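PDB 7AX7: endo-1,4-beta-xylanase from Uncultured bacterium, which uses cobalt(II) to cleave acetyl groups from acetylated xylan with its CE4 domain, one part of a multidomain xylanase. Local coordinates for residues S15-D20 / Q160-L165; D23-Y28 / A32-I37; Q67-M72 / N79-T84; I104-T109 / Y116-G121. All coordinates share one frame; numbering follows the deposited sequence.

Contact 1. Residues S15-D20 / Q160-L165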
loop_
_atom_site.group_PDB
_atom_site.type_symbol
_atom_site.label_atom_id
_atom_site.label_comp_id
_atom_site.label_asym_id
_atom_site.label_seq_id
_atom_site.Cartn_x
_atom_site.Cartn_y
_atom_site.Cartn_z
ATOM N N SER A 15 5.246 -9.740 5.803
ATOM C CA SER A 15 5.131 -10.675 6.908
ATOM C C SER A 15 4.696 -12.015 6.336
ATOM O O SER A 15 4.385 -12.137 5.145
ATOM C CB SER A 15 4.127 -10.192 7.961
ATOM O OG SER A 15 2.801 -10.272 7.464
ATOM N N SER A 16 4.663 -13.035 7.196
ATOM C CA SER A 16 4.175 -14.327 6.735
ATOM C C SER A 16 2.721 -14.222 6.294
ATOM O O SER A 16 2.293 -14.941 5.389
ATOM C CB SER A 16 4.347 -15.386 7.829
ATOM O OG SER A 16 3.387 -15.212 8.853
ATOM N N THR A 17 1.958 -13.307 6.898
ATOM C CA THR A 17 0.589 -13.093 6.454
ATOM C C THR A 17 0.554 -12.631 5.004
ATOM O O THR A 17 -0.352 -13.005 4.244
ATOM C CB THR A 17 -0.107 -12.082 7.364
ATOM O OG1 THR A 17 -0.121 -12.584 8.711
ATOM C CG2 THR A 17 -1.534 -11.827 6.894
ATOM N N THR A 18 1.539 -11.820 4.602
ATOM C CA THR A 18 1.645 -11.396 3.207
ATOM C C THR A 18 1.481 -12.570 2.246
ATOM O O THR A 18 0.814 -12.447 1.214
ATOM C CB THR A 18 2.991 -10.714 2.954
ATOM O OG1 THR A 18 3.141 -9.581 3.819
ATOM C CG2 THR A 18 3.087 -10.264 1.488
ATOM N N SER A 19 2.112 -13.709 2.554
ATOM C CA SER A 19 2.049 -14.852 1.646
ATOM C C SER A 19 0.615 -15.317 1.439
ATOM O O SER A 19 0.253 -15.766 0.345
ATOM C CB SER A 19 2.910 -15.997 2.177
ATOM O OG SER A 19 4.267 -15.606 2.217
ATOM N N ASP A 20 -0.214 -15.228 2.481
ATOM C CA ASP A 20 -1.619 -15.597 2.340
ATOM C C ASP A 20 -2.368 -14.578 1.492
ATOM O O ASP A 20 -3.269 -14.941 0.724
ATOM C CB ASP A 20 -2.271 -15.729 3.718
ATOM C CG ASP A 20 -1.628 -16.816 4.570
ATOM O OD1 ASP A 20 -1.378 -17.927 4.054
ATOM O OD2 ASP A 20 -1.371 -16.555 5.759
ATOM N N GLN A 160 -7.811 -11.739 9.757
ATOM C CA GLN A 160 -9.189 -11.366 9.441
ATOM C C GLN A 160 -9.277 -10.600 8.124
ATOM O O GLN A 160 -10.315 -10.640 7.449
ATOM C CB GLN A 160 -9.794 -10.561 10.588
ATOM C CG GLN A 160 -10.090 -11.402 11.822
ATOM C CD GLN A 160 -10.546 -10.566 13.005
ATOM O OE1 GLN A 160 -9.774 -9.791 13.568
ATOM N NE2 GLN A 160 -11.802 -10.720 13.385
ATOM N N THR A 161 -8.208 -9.900 7.740
ATOM C CA THR A 161 -8.173 -9.282 6.415
ATOM C C THR A 161 -7.941 -10.327 5.338
ATOM O O THR A 161 -8.515 -10.241 4.244
ATOM C CB THR A 161 -7.100 -8.201 6.371
ATOM O OG1 THR A 161 -7.564 -7.061 7.109
ATOM C CG2 THR A 161 -6.767 -7.790 4.920
ATOM N N VAL A 162 -7.108 -11.330 5.630
ATOM C CA VAL A 162 -6.983 -12.469 4.727
ATOM C C VAL A 162 -8.342 -13.123 4.497
ATOM O O VAL A 162 -8.711 -13.438 3.360
ATOM C CB VAL A 162 -5.953 -13.471 5.278
ATOM C CG1 VAL A 162 -5.925 -14.714 4.409
ATOM C CG2 VAL A 162 -4.562 -12.812 5.345
ATOM N N GLN A 163 -9.115 -13.328 5.568
ATOM C CA GLN A 163 -10.443 -13.911 5.410
ATOM C C GLN A 163 -11.349 -13.011 4.578
ATOM O O GLN A 163 -12.154 -13.498 3.781
ATOM C CB GLN A 163 -11.078 -14.172 6.779
ATOM C CG GLN A 163 -10.437 -15.288 7.567
ATOM C CD GLN A 163 -10.965 -15.356 8.997
ATOM O OE1 GLN A 163 -10.589 -14.547 9.859
ATOM N NE2 GLN A 163 -11.848 -16.311 9.251
ATOM N N ALA A 164 -11.219 -11.695 4.745
ATOM C CA ALA A 164 -12.092 -10.744 4.065
ATOM C C ALA A 164 -11.754 -10.589 2.588
ATOM O O ALA A 164 -12.641 -10.289 1.787
ATOM C CB ALA A 164 -12.007 -9.381 4.752
ATOM N N LEU A 165 -10.493 -10.789 2.208
ATOM C CA LEU A 165 -10.060 -10.392 0.872
ATOM C C LEU A 165 -10.807 -11.095 -0.270
ATOM O O LEU A 165 -11.109 -10.425 -1.275
ATOM C CB LEU A 165 -8.545 -10.604 0.759
ATOM C CG LEU A 165 -7.884 -10.058 -0.509
ATOM C CD1 LEU A 165 -8.115 -8.555 -0.651
ATOM C CD2 LEU A 165 -6.399 -10.368 -0.519
#
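Thr-17 and Asp-20, at the start of helix 16-28, pack against Val-162 of helix 159-174 in a small van der Waals contact between two helices on the outer layer of the deacetylase domain. The closest pair is methyl on methyl: Thr-17 CG2 lies 3.5 Å from Val-162 CG2, with the two side chains crossing obliquely. One turn further along, the fork of the valine faces Asp-20, whose CB is 3.9 Å from Val-162 CG1 and 4.1 Å from Val-162 CG2. The aspartate thus contributes its aliphatic root to the packing. Thr-17 is turned with CG2 anti to the backbone N and OG1 (chi1 -60°) beside that N. This divides its two branches: the methyl goes to the neighbouring helix, while OG1 is hydrogen-bonded to the backbone N of Gly-157, just ahead of helix 159-174. The two helices follow strands 4-11 and 148-153, which pair in parallel, so the contact joins adjacent strand-helix units of the curled parallel sheet of the NodB homology fold. Beyond Asp-20 the same interface continues as Val-162 touches Val-21 and Ile-24. The N-terminus of helix 16-28 is closed by a capping box. Ser-15 N donates a nearly straight bond of 2.9 Å to Thr-18 OG1 (169° at the hydrogen), and Thr-18 N returns a long, weak one of 3.5 Å to Ser-15 OG. Both hydroxyls also bond to Asp-154, Ser-15 OG through its carbonyl O and Thr-18 OG1 through its carboxylate.

Contact 2. Residues D23-Y28 / A32-I37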
loop_
_atom_site.group_PDB
_atom_site.type_symbol
_atom_site.label_atom_id
_atom_site.label_comp_id
_atom_site.label_asym_id
_atom_site.label_seq_id
_atom_site.Cartn_x
_atom_site.Cartn_y
_atom_site.Cartn_z
ATOM N N ASP A 23 -1.400 -15.466 -2.109
ATOM C CA ASP A 23 -2.137 -16.633 -2.583
ATOM C C ASP A 23 -3.487 -16.225 -3.143
ATOM O O ASP A 23 -3.899 -16.699 -4.207
ATOM C CB ASP A 23 -2.325 -17.641 -1.447
ATOM C CG ASP A 23 -1.034 -18.340 -1.051
ATOM O OD1 ASP A 23 -0.035 -18.250 -1.801
ATOM O OD2 ASP A 23 -1.028 -18.977 0.022
ATOM N N ILE A 24 -4.179 -15.321 -2.443
ATOM C CA ILE A 24 -5.509 -14.893 -2.867
ATOM C C ILE A 24 -5.416 -13.995 -4.101
ATOM O O ILE A 24 -6.165 -14.164 -5.072
ATOM C CB ILE A 24 -6.226 -14.192 -1.700
ATOM C CG1 ILE A 24 -6.551 -15.205 -0.594
ATOM C CG2 ILE A 24 -7.467 -13.439 -2.186
ATOM C CD1 ILE A 24 -6.818 -14.551 0.774
ATOM N N LEU A 25 -4.508 -13.018 -4.078
ATOM C CA LEU A 25 -4.317 -12.172 -5.250
ATOM C C LEU A 25 -3.988 -13.008 -6.479
ATOM O O LEU A 25 -4.523 -12.763 -7.565
ATOM C CB LEU A 25 -3.218 -11.140 -4.988
ATOM C CG LEU A 25 -3.439 -10.120 -3.858
ATOM C CD1 LEU A 25 -2.222 -9.221 -3.735
ATOM C CD2 LEU A 25 -4.708 -9.283 -4.089
ATOM N N GLU A 26 -3.123 -14.010 -6.327
ATOM C CA GLU A 26 -2.783 -14.860 -7.466
ATOM C C GLU A 26 -4.000 -15.633 -7.955
ATOM O O GLU A 26 -4.221 -15.759 -9.167
ATOM C CB GLU A 26 -1.656 -15.823 -7.090
ATOM C CG GLU A 26 -1.212 -16.759 -8.213
ATOM C CD GLU A 26 -0.047 -17.655 -7.790
ATOM O OE1 GLU A 26 0.065 -17.952 -6.579
ATOM O OE2 GLU A 26 0.754 -18.059 -8.664
ATOM N N ARG A 27 -4.798 -16.160 -7.022
ATOM C CA ARG A 27 -5.972 -16.945 -7.392
ATOM C C ARG A 27 -6.908 -16.139 -8.282
ATOM O O ARG A 27 -7.443 -16.662 -9.264
ATOM C CB ARG A 27 -6.685 -17.420 -6.118
ATOM C CG ARG A 27 -7.921 -18.301 -6.298
ATOM C CD ARG A 27 -8.689 -18.416 -4.961
ATOM N NE ARG A 27 -7.781 -18.687 -3.845
ATOM C CZ ARG A 27 -8.018 -18.384 -2.569
ATOM N NH1 ARG A 27 -9.147 -17.781 -2.200
ATOM N NH2 ARG A 27 -7.109 -18.683 -1.657
ATOM N N TYR A 28 -7.115 -14.859 -7.957
ATOM C CA TYR A 28 -8.010 -13.978 -8.702
ATOM C C TYR A 28 -7.313 -13.190 -9.813
ATOM O O TYR A 28 -7.970 -12.390 -10.491
ATOM C CB TYR A 28 -8.707 -13.005 -7.734
ATOM C CG TYR A 28 -9.796 -13.662 -6.908
ATOM C CD1 TYR A 28 -11.083 -13.838 -7.424
ATOM C CD2 TYR A 28 -9.531 -14.128 -5.627
ATOM C CE1 TYR A 28 -12.084 -14.451 -6.666
ATOM C CE2 TYR A 28 -10.519 -14.742 -4.864
ATOM C CZ TYR A 28 -11.784 -14.903 -5.386
ATOM O OH TYR A 28 -12.750 -15.512 -4.613
ATOM N N ALA A 32 -1.704 -5.761 -6.549
ATOM C CA ALA A 32 -1.878 -4.820 -5.449
ATOM C C ALA A 32 -0.564 -4.085 -5.234
ATOM O O ALA A 32 0.448 -4.376 -5.878
ATOM C CB ALA A 32 -2.323 -5.527 -4.163
ATOM N N THR A 33 -0.586 -3.120 -4.320
ATOM C CA THR A 33 0.591 -2.342 -3.952
ATOM C C THR A 33 0.873 -2.558 -2.473
ATOM O O THR A 33 -0.038 -2.460 -1.646
ATOM C CB THR A 33 0.373 -0.845 -4.241
ATOM O OG1 THR A 33 -0.044 -0.682 -5.599
ATOM C CG2 THR A 33 1.651 -0.025 -3.996
ATOM N N PHE A 34 2.128 -2.850 -2.142
ATOM C CA PHE A 34 2.546 -3.126 -0.769
ATOM C C PHE A 34 3.518 -2.043 -0.328
ATOM O O PHE A 34 4.637 -1.950 -0.853
ATOM C CB PHE A 34 3.183 -4.512 -0.657
ATOM C CG PHE A 34 2.222 -5.632 -0.927
ATOM C CD1 PHE A 34 1.996 -6.081 -2.227
ATOM C CD2 PHE A 34 1.527 -6.226 0.116
ATOM C CE1 PHE A 34 1.093 -7.112 -2.476
ATOM C CE2 PHE A 34 0.632 -7.257 -0.118
ATOM C CZ PHE A 34 0.405 -7.700 -1.417
ATOM N N PHE A 35 3.084 -1.239 0.640
ATOM C CA PHE A 35 3.921 -0.223 1.261
ATOM C C PHE A 35 4.690 -0.889 2.393
ATOM O O PHE A 35 4.117 -1.236 3.437
ATOM C CB PHE A 35 3.061 0.943 1.747
ATOM C CG PHE A 35 2.463 1.757 0.629
ATOM C CD1 PHE A 35 1.347 1.306 -0.056
ATOM C CD2 PHE A 35 3.024 2.977 0.262
ATOM C CE1 PHE A 35 0.790 2.056 -1.101
ATOM C CE2 PHE A 35 2.478 3.739 -0.782
ATOM C CZ PHE A 35 1.360 3.271 -1.469
ATOM N N LEU A 36 5.983 -1.085 2.181
ATOM C CA LEU A 36 6.772 -1.917 3.066
ATOM C C LEU A 36 7.454 -1.081 4.137
ATOM O O LEU A 36 7.859 0.064 3.908
ATOM C CB LEU A 36 7.828 -2.703 2.285
ATOM C CG LEU A 36 7.389 -3.508 1.053
ATOM C CD1 LEU A 36 8.606 -4.186 0.432
ATOM C CD2 LEU A 36 6.331 -4.530 1.408
ATOM N N ILE A 37 7.584 -1.684 5.312
ATOM C CA ILE A 37 8.420 -1.159 6.382
ATOM C C ILE A 37 9.849 -1.624 6.123
ATOM O O ILE A 37 10.107 -2.825 5.997
ATOM C CB ILE A 37 7.912 -1.635 7.752
ATOM C CG1 ILE A 37 6.477 -1.137 7.970
ATOM C CG2 ILE A 37 8.858 -1.181 8.869
ATOM C CD1 ILE A 37 5.822 -1.630 9.252
#
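Leu-25, on the inner face of helix 16-28, sends a methyl into the angle between Ala-32 and Phe-34 at strand 33-36. Leu-25 CD1 makes the closest contacts, 3.7 Å from Ala-32 CB and 3.8 Å from Phe-34 CZ. With CG anti to the carbonyl carbon (chi1 -62°) and CD1 extended beyond it (chi2 178°), the leucine reaches straight from helix to sheet. Its methyl arrives at the rim of the phenylalanine ring, near the ring plane; Phe-34 CE1, the next atom round that rim, is 4.1 Å from Leu-25 CD1. The two side chains come from opposite directions, while Ala-32, two residues before Phe-34, supplies its methyl from the same side of the chain. Helix and strand belong to the beta-alpha-beta unit made by strand 4-11, helix 16-28 and strand 33-36, and this is where the crossover helix rests on its second strand. The ring of Phe-34 also meets that of Phe-10 of the first strand, with planes about 15° apart. All three touching residues are buried. The other face of the helix is different in kind: Glu-26 and Arg-27 are exposed and do not touch the strand. Arg-27 folds back so that one face of its guanidinium lies over Ile-24 CA, while Asp-23 and Glu-26 both form salt bridges to Arg-51. Charge is therefore kept to the solvent side, and the inner side holds through hydrophobic burial and dispersion, which fix shape and spacing without demanding a particular bond direction.

Contact 3. Residues Q67-M72 / N79-T84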
loop_
_atom_site.group_PDB
_atom_site.type_symbol
_atom_site.label_atom_id
_atom_site.label_comp_id
_atom_site.label_asym_id
_atom_site.label_seq_id
_atom_site.Cartn_x
_atom_site.Cartn_y
_atom_site.Cartn_z
ATOM N N GLN A 67 7.792 4.653 12.715
ATOM C CA GLN A 67 7.463 5.519 13.837
ATOM C C GLN A 67 6.664 6.716 13.335
ATOM O O GLN A 67 6.559 6.958 12.131
ATOM C CB GLN A 67 8.726 5.977 14.571
ATOM C CG GLN A 67 9.504 4.829 15.209
ATOM C CD GLN A 67 10.814 5.290 15.836
ATOM O OE1 GLN A 67 10.921 5.397 17.057
ATOM N NE2 GLN A 67 11.812 5.575 14.998
ATOM N N ASP A 68 6.076 7.452 14.280
ATOM C CA ASP A 68 5.384 8.696 13.964
ATOM C C ASP A 68 6.415 9.719 13.506
ATOM O O ASP A 68 7.193 10.238 14.313
ATOM C CB ASP A 68 4.608 9.199 15.178
ATOM C CG ASP A 68 3.774 10.434 14.874
ATOM O OD1 ASP A 68 4.103 11.168 13.926
ATOM O OD2 ASP A 68 2.786 10.674 15.585
ATOM N N MET A 69 6.438 9.998 12.210
ATOM C CA MET A 69 7.501 10.824 11.652
ATOM C C MET A 69 7.251 12.319 11.835
ATOM O O MET A 69 8.114 13.125 11.465
ATOM C CB MET A 69 7.703 10.465 10.171
ATOM C CG MET A 69 8.024 8.967 9.965
ATOM S SD MET A 69 8.181 8.391 8.254
ATOM C CE MET A 69 9.643 9.258 7.684
ATOM N N THR A 70 6.113 12.713 12.414
ATOM C CA THR A 70 5.969 14.104 12.824
ATOM C C THR A 70 6.845 14.434 14.028
ATOM O O THR A 70 7.028 15.614 14.342
ATOM C CB THR A 70 4.498 14.454 13.127
ATOM O OG1 THR A 70 4.060 13.807 14.332
ATOM C CG2 THR A 70 3.597 14.043 11.973
ATOM N N ASN A 71 7.429 13.431 14.682
ATOM C CA ASN A 71 8.319 13.672 15.809
ATOM C C ASN A 71 9.789 13.472 15.445
ATOM O O ASN A 71 10.622 13.272 16.336
ATOM C CB ASN A 71 7.906 12.782 16.982
ATOM C CG ASN A 71 6.425 12.925 17.315
ATOM O OD1 ASN A 71 5.697 11.941 17.452
ATOM N ND2 ASN A 71 5.974 14.153 17.417
ATOM N N MET A 72 10.127 13.557 14.157
ATOM C CA MET A 72 11.470 13.265 13.666
ATOM C C MET A 72 12.104 14.490 13.019
ATOM O O MET A 72 11.423 15.321 12.411
ATOM C CB MET A 72 11.458 12.122 12.635
ATOM C CG MET A 72 11.344 10.731 13.211
ATOM S SD MET A 72 11.462 9.426 11.948
ATOM C CE MET A 72 12.837 9.990 11.010
ATOM N N ASN A 79 16.955 9.913 6.089
ATOM C CA ASN A 79 17.614 8.618 6.232
ATOM C C ASN A 79 16.607 7.475 6.160
ATOM O O ASN A 79 16.838 6.476 5.471
ATOM C CB ASN A 79 18.400 8.553 7.543
ATOM C CG ASN A 79 19.619 9.448 7.535
ATOM O OD1 ASN A 79 20.031 9.936 6.483
ATOM N ND2 ASN A 79 20.208 9.668 8.713
ATOM N N GLU A 80 15.482 7.605 6.870
ATOM C CA GLU A 80 14.454 6.568 6.814
ATOM C C GLU A 80 14.034 6.287 5.370
ATOM O O GLU A 80 13.959 5.130 4.946
ATOM C CB GLU A 80 13.246 6.972 7.660
ATOM C CG GLU A 80 13.506 6.955 9.167
ATOM C CD GLU A 80 12.763 5.846 9.893
ATOM O OE1 GLU A 80 11.819 5.260 9.322
ATOM O OE2 GLU A 80 13.121 5.567 11.052
ATOM N N MET A 81 13.772 7.340 4.594
ATOM C CA MET A 81 13.327 7.151 3.213
ATOM C C MET A 81 14.420 6.514 2.356
ATOM O O MET A 81 14.178 5.521 1.652
ATOM C CB MET A 81 12.887 8.490 2.625
ATOM C CG MET A 81 11.766 9.170 3.411
ATOM S SD MET A 81 10.295 8.136 3.545
ATOM C CE MET A 81 9.897 8.018 1.784
ATOM N N GLU A 82 15.632 7.067 2.401
ATOM C CA GLU A 82 16.720 6.518 1.592
ATOM C C GLU A 82 17.002 5.059 1.939
ATOM O O GLU A 82 17.179 4.223 1.047
ATOM C CB GLU A 82 17.977 7.368 1.768
ATOM C CG GLU A 82 17.794 8.784 1.250
ATOM C CD GLU A 82 18.875 9.743 1.717
ATOM O OE1 GLU A 82 19.944 9.273 2.168
ATOM O OE2 GLU A 82 18.642 10.972 1.631
ATOM N N TRP A 83 17.064 4.733 3.229
ATOM C CA TRP A 83 17.342 3.353 3.609
ATOM C C TRP A 83 16.229 2.411 3.172
ATOM O O TRP A 83 16.502 1.254 2.838
ATOM C CB TRP A 83 17.549 3.253 5.114
ATOM C CG TRP A 83 18.722 4.033 5.592
ATOM C CD1 TRP A 83 19.838 4.361 4.875
ATOM C CD2 TRP A 83 18.885 4.623 6.885
ATOM N NE1 TRP A 83 20.694 5.104 5.649
ATOM C CE2 TRP A 83 20.135 5.284 6.888
ATOM C CE3 TRP A 83 18.096 4.658 8.045
ATOM C CZ2 TRP A 83 20.615 5.979 8.002
ATOM C CZ3 TRP A 83 18.577 5.346 9.159
ATOM C CH2 TRP A 83 19.826 5.993 9.126
ATOM N N THR A 84 14.974 2.873 3.170
ATOM C CA THR A 84 13.887 1.998 2.746
ATOM C C THR A 84 13.940 1.752 1.244
ATOM O O THR A 84 13.811 0.609 0.789
ATOM C CB THR A 84 12.536 2.593 3.154
ATOM O OG1 THR A 84 12.479 2.694 4.581
ATOM C CG2 THR A 84 11.385 1.702 2.660
HETATM O O HOH W 1 9.493 6.084 10.783
#
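Glu-80 of helix 74-92 reaches across to Gln-67, Met-69 and Met-72, in the loop that follows the metal-binding histidines His-62 and His-66. Those two histidines are spaced as in the His-x-x-x-His motif of the NodB fold. Along the glutamate, CB is 4.3 Å from Met-69 CE, and CG is met more closely by Met-72 CE at 3.6 Å, the two side chains crossing at about a right angle. The chain then bends at chi2 (-111°), carrying the carboxylate away from the sulfur-bearing chains and over to the start of the loop. OE1 accepts from Tyr-64 N and takes a weak bond from a water, which in turn accepts from Gln-67 N at 2.9 Å. OE2 is hydrogen-bonded to Thr-65 OG1, a hydroxyl that Gln-67 NE2 also bonds; NE2 itself stays 4.2 Å from Glu-80 OE2, with amide and carboxylate planes 35° apart. A buried carboxylate is thus satisfied by Tyr-64 N and Thr-65 OG1, both in the stretch between His-62 and His-66, which is likely to steady that part of the metal site. Met-69 CE also lies 4.3 Å from Met-81 SD, a looser apolar contact. The loop is shaped by an Asx turn: Asp-68 OD1 accepts from Thr-70 N and, at 2.7 Å, from Thr-70 OG1, both from the same face of the carboxylate. At the root of Glu-80, the carbonyl O receives Thr-84 N at 3.0 Å and Thr-84 OG1 at 2.9 Å, from opposite faces of its plane.

Contact 4. Residues I104-T109 / Y116-G121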
loop_
_atom_site.group_PDB
_atom_site.type_symbol
_atom_site.label_atom_id
_atom_site.label_comp_id
_atom_site.label_asym_id
_atom_site.label_seq_id
_atom_site.Cartn_x
_atom_site.Cartn_y
_atom_site.Cartn_z
ATOM N N ILE A 104 -0.663 7.625 9.073
ATOM C CA ILE A 104 -1.120 8.793 8.334
ATOM C C ILE A 104 -0.857 10.025 9.194
ATOM O O ILE A 104 -1.696 10.927 9.286
ATOM C CB ILE A 104 -2.608 8.675 7.956
ATOM C CG1 ILE A 104 -2.930 7.270 7.440
ATOM C CG2 ILE A 104 -2.970 9.721 6.904
ATOM C CD1 ILE A 104 -2.282 6.933 6.101
ATOM N N ALA A 105 0.292 10.052 9.861
ATOM C CA ALA A 105 0.735 11.222 10.611
ATOM C C ALA A 105 1.725 11.987 9.739
ATOM O O ALA A 105 2.819 11.489 9.447
ATOM C CB ALA A 105 1.364 10.817 11.944
ATOM N N VAL A 106 1.340 13.196 9.325
ATOM C CA VAL A 106 2.143 14.010 8.421
ATOM C C VAL A 106 2.148 15.450 8.916
ATOM O O VAL A 106 1.120 15.958 9.379
ATOM C CB VAL A 106 1.606 13.949 6.976
ATOM C CG1 VAL A 106 1.336 12.511 6.569
ATOM C CG2 VAL A 106 0.350 14.769 6.867
ATOM N N ASN A 107 3.307 16.110 8.802
ATOM C CA ASN A 107 3.472 17.523 9.146
ATOM C C ASN A 107 4.310 18.207 8.062
ATOM O O ASN A 107 4.735 17.579 7.085
ATOM C CB ASN A 107 4.104 17.687 10.543
ATOM C CG ASN A 107 5.531 17.162 10.611
ATOM O OD1 ASN A 107 6.046 16.611 9.638
ATOM N ND2 ASN A 107 6.177 17.334 11.763
ATOM N N ASN A 108 4.563 19.510 8.241
ATOM C CA ASN A 108 5.320 20.264 7.241
ATOM C C ASN A 108 6.707 19.667 7.024
ATOM O O ASN A 108 7.186 19.585 5.889
ATOM C CB ASN A 108 5.463 21.737 7.654
ATOM C CG ASN A 108 4.147 22.486 7.666
ATOM O OD1 ASN A 108 4.017 23.493 8.362
ATOM N ND2 ASN A 108 3.165 22.005 6.909
ATOM N N THR A 109 7.383 19.288 8.109
ATOM C CA THR A 109 8.750 18.788 7.987
ATOM C C THR A 109 8.814 17.565 7.075
ATOM O O THR A 109 9.698 17.473 6.216
ATOM C CB THR A 109 9.306 18.492 9.381
ATOM O OG1 THR A 109 9.257 19.695 10.154
ATOM C CG2 THR A 109 10.756 18.002 9.320
ATOM N N TYR A 116 8.876 11.602 -2.564
ATOM C CA TYR A 116 7.904 10.771 -3.241
ATOM C C TYR A 116 6.503 11.332 -3.048
ATOM O O TYR A 116 6.228 12.004 -2.046
ATOM C CB TYR A 116 7.944 9.331 -2.712
ATOM C CG TYR A 116 9.281 8.644 -2.846
ATOM C CD1 TYR A 116 9.717 8.166 -4.076
ATOM C CD2 TYR A 116 10.094 8.448 -1.736
ATOM C CE1 TYR A 116 10.927 7.523 -4.205
ATOM C CE2 TYR A 116 11.313 7.802 -1.851
ATOM C CZ TYR A 116 11.722 7.341 -3.083
ATOM O OH TYR A 116 12.937 6.710 -3.196
ATOM N N PRO A 117 5.586 11.070 -3.981
ATOM C CA PRO A 117 4.177 11.401 -3.730
ATOM C C PRO A 117 3.662 10.683 -2.488
ATOM O O PRO A 117 3.940 9.498 -2.264
ATOM C CB PRO A 117 3.461 10.916 -4.998
ATOM C CG PRO A 117 4.544 10.822 -6.048
ATOM C CD PRO A 117 5.791 10.450 -5.303
ATOM N N PHE A 118 2.895 11.419 -1.686
ATOM C CA PHE A 118 2.250 10.881 -0.494
ATOM C C PHE A 118 0.928 10.208 -0.864
ATOM O O PHE A 118 0.108 10.789 -1.582
ATOM C CB PHE A 118 1.976 11.999 0.521
ATOM C CG PHE A 118 3.205 12.492 1.265
ATOM C CD1 PHE A 118 4.310 12.983 0.579
ATOM C CD2 PHE A 118 3.232 12.486 2.657
ATOM C CE1 PHE A 118 5.427 13.447 1.263
ATOM C CE2 PHE A 118 4.345 12.944 3.348
ATOM C CZ PHE A 118 5.441 13.431 2.644
ATOM N N ILE A 119 0.695 9.016 -0.320
ATOM C CA ILE A 119 -0.537 8.272 -0.553
ATOM C C ILE A 119 -1.257 8.073 0.773
ATOM O O ILE A 119 -0.645 7.664 1.763
ATOM C CB ILE A 119 -0.264 6.915 -1.227
ATOM C CG1 ILE A 119 0.410 7.126 -2.589
ATOM C CG2 ILE A 119 -1.564 6.125 -1.355
ATOM C CD1 ILE A 119 -0.385 8.008 -3.545
ATOM N N GLN A 120 -2.548 8.384 0.798
ATOM C CA GLN A 120 -3.372 7.982 1.930
ATOM C C GLN A 120 -4.338 6.876 1.501
ATOM O O GLN A 120 -4.047 5.695 1.689
ATOM C CB GLN A 120 -4.130 9.181 2.502
ATOM C CG GLN A 120 -5.021 8.819 3.678
ATOM C CD GLN A 120 -5.730 10.020 4.254
ATOM O OE1 GLN A 120 -5.158 11.106 4.360
ATOM N NE2 GLN A 120 -6.991 9.839 4.613
ATOM N N GLY A 121 -5.477 7.241 0.903
ATOM C CA GLY A 121 -6.482 6.257 0.532
ATOM C C GLY A 121 -7.516 6.100 1.629
ATOM O O GLY A 121 -7.418 6.683 2.710
#
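Ile-104 lays its CG2 methyl against the amide end of Gln-120, 3.6 Å from OE1 and 3.8 Å from CD, the two side chains crossing at about a right angle. Both Ile-104 branches reach Gln-120 CG, CG2 at 3.9 Å and CD1 at 4.1 Å. Gln-120 can be overlapped along this length because it is stretched out, CG anti to the backbone N (chi1 179°) and the next bond extended as well. At the other end of the contact Val-106 CG1 meets the ring of Phe-118 at its edge, 4.3 Å from CD2; Phe-99 packs edge-to-face with the same ring. The contact joins the loop leading into helix 108-113 to strand 118-123 of the parallel sheet. That helix is N-capped by Asn-107, whose OD1 accepts from Met-110 N. The loop comes soon after Arg-100 and Pro-101, in a region that in CE4 esterases usually lines one side of the active-site groove. Consistent with this, the side chain of Ile-104 is about 7 Å from the cobalt ion; an acetate about 4 Å away probably comes from the crystallisation liquor. An alanine at Gln-120 would take away CG, CD and OE1, and would probably leave the CG2 and CD1 methyls of Ile-104 without this support. Methyls resting on an amide and a ring edge imply a fit by shape and dispersion, with polarity playing little part in holding loop to strand.

Overall arrangement
Contacts 1 and 2 share helix 16-28, their centres about 9 Å apart: Ile-24 CD1 packs 3.4 Å from Val-162 O, and Leu-165 touches both Ile-24 and Leu-25. Contacts 3 and 4 form a second pair, about 12 Å between centres, where Asp-68 and Thr-70 lie against Ala-105 and Met-81 meets Tyr-116. Contact 4 lies across the chain's centre from contacts 1 and 2, and contact 3 across it from contact 2. Contact 2 bridges the pairs: Phe-35 CZ is 4.0 Å from Ile-119 CB, and Leu-36 O 4.1 Å from Thr-84 CG2. The cobalt, held by Asp-12, His-62 and His-66, is nearest contact 4 and about 14 Å from the Thr-17 side chain of contact 1.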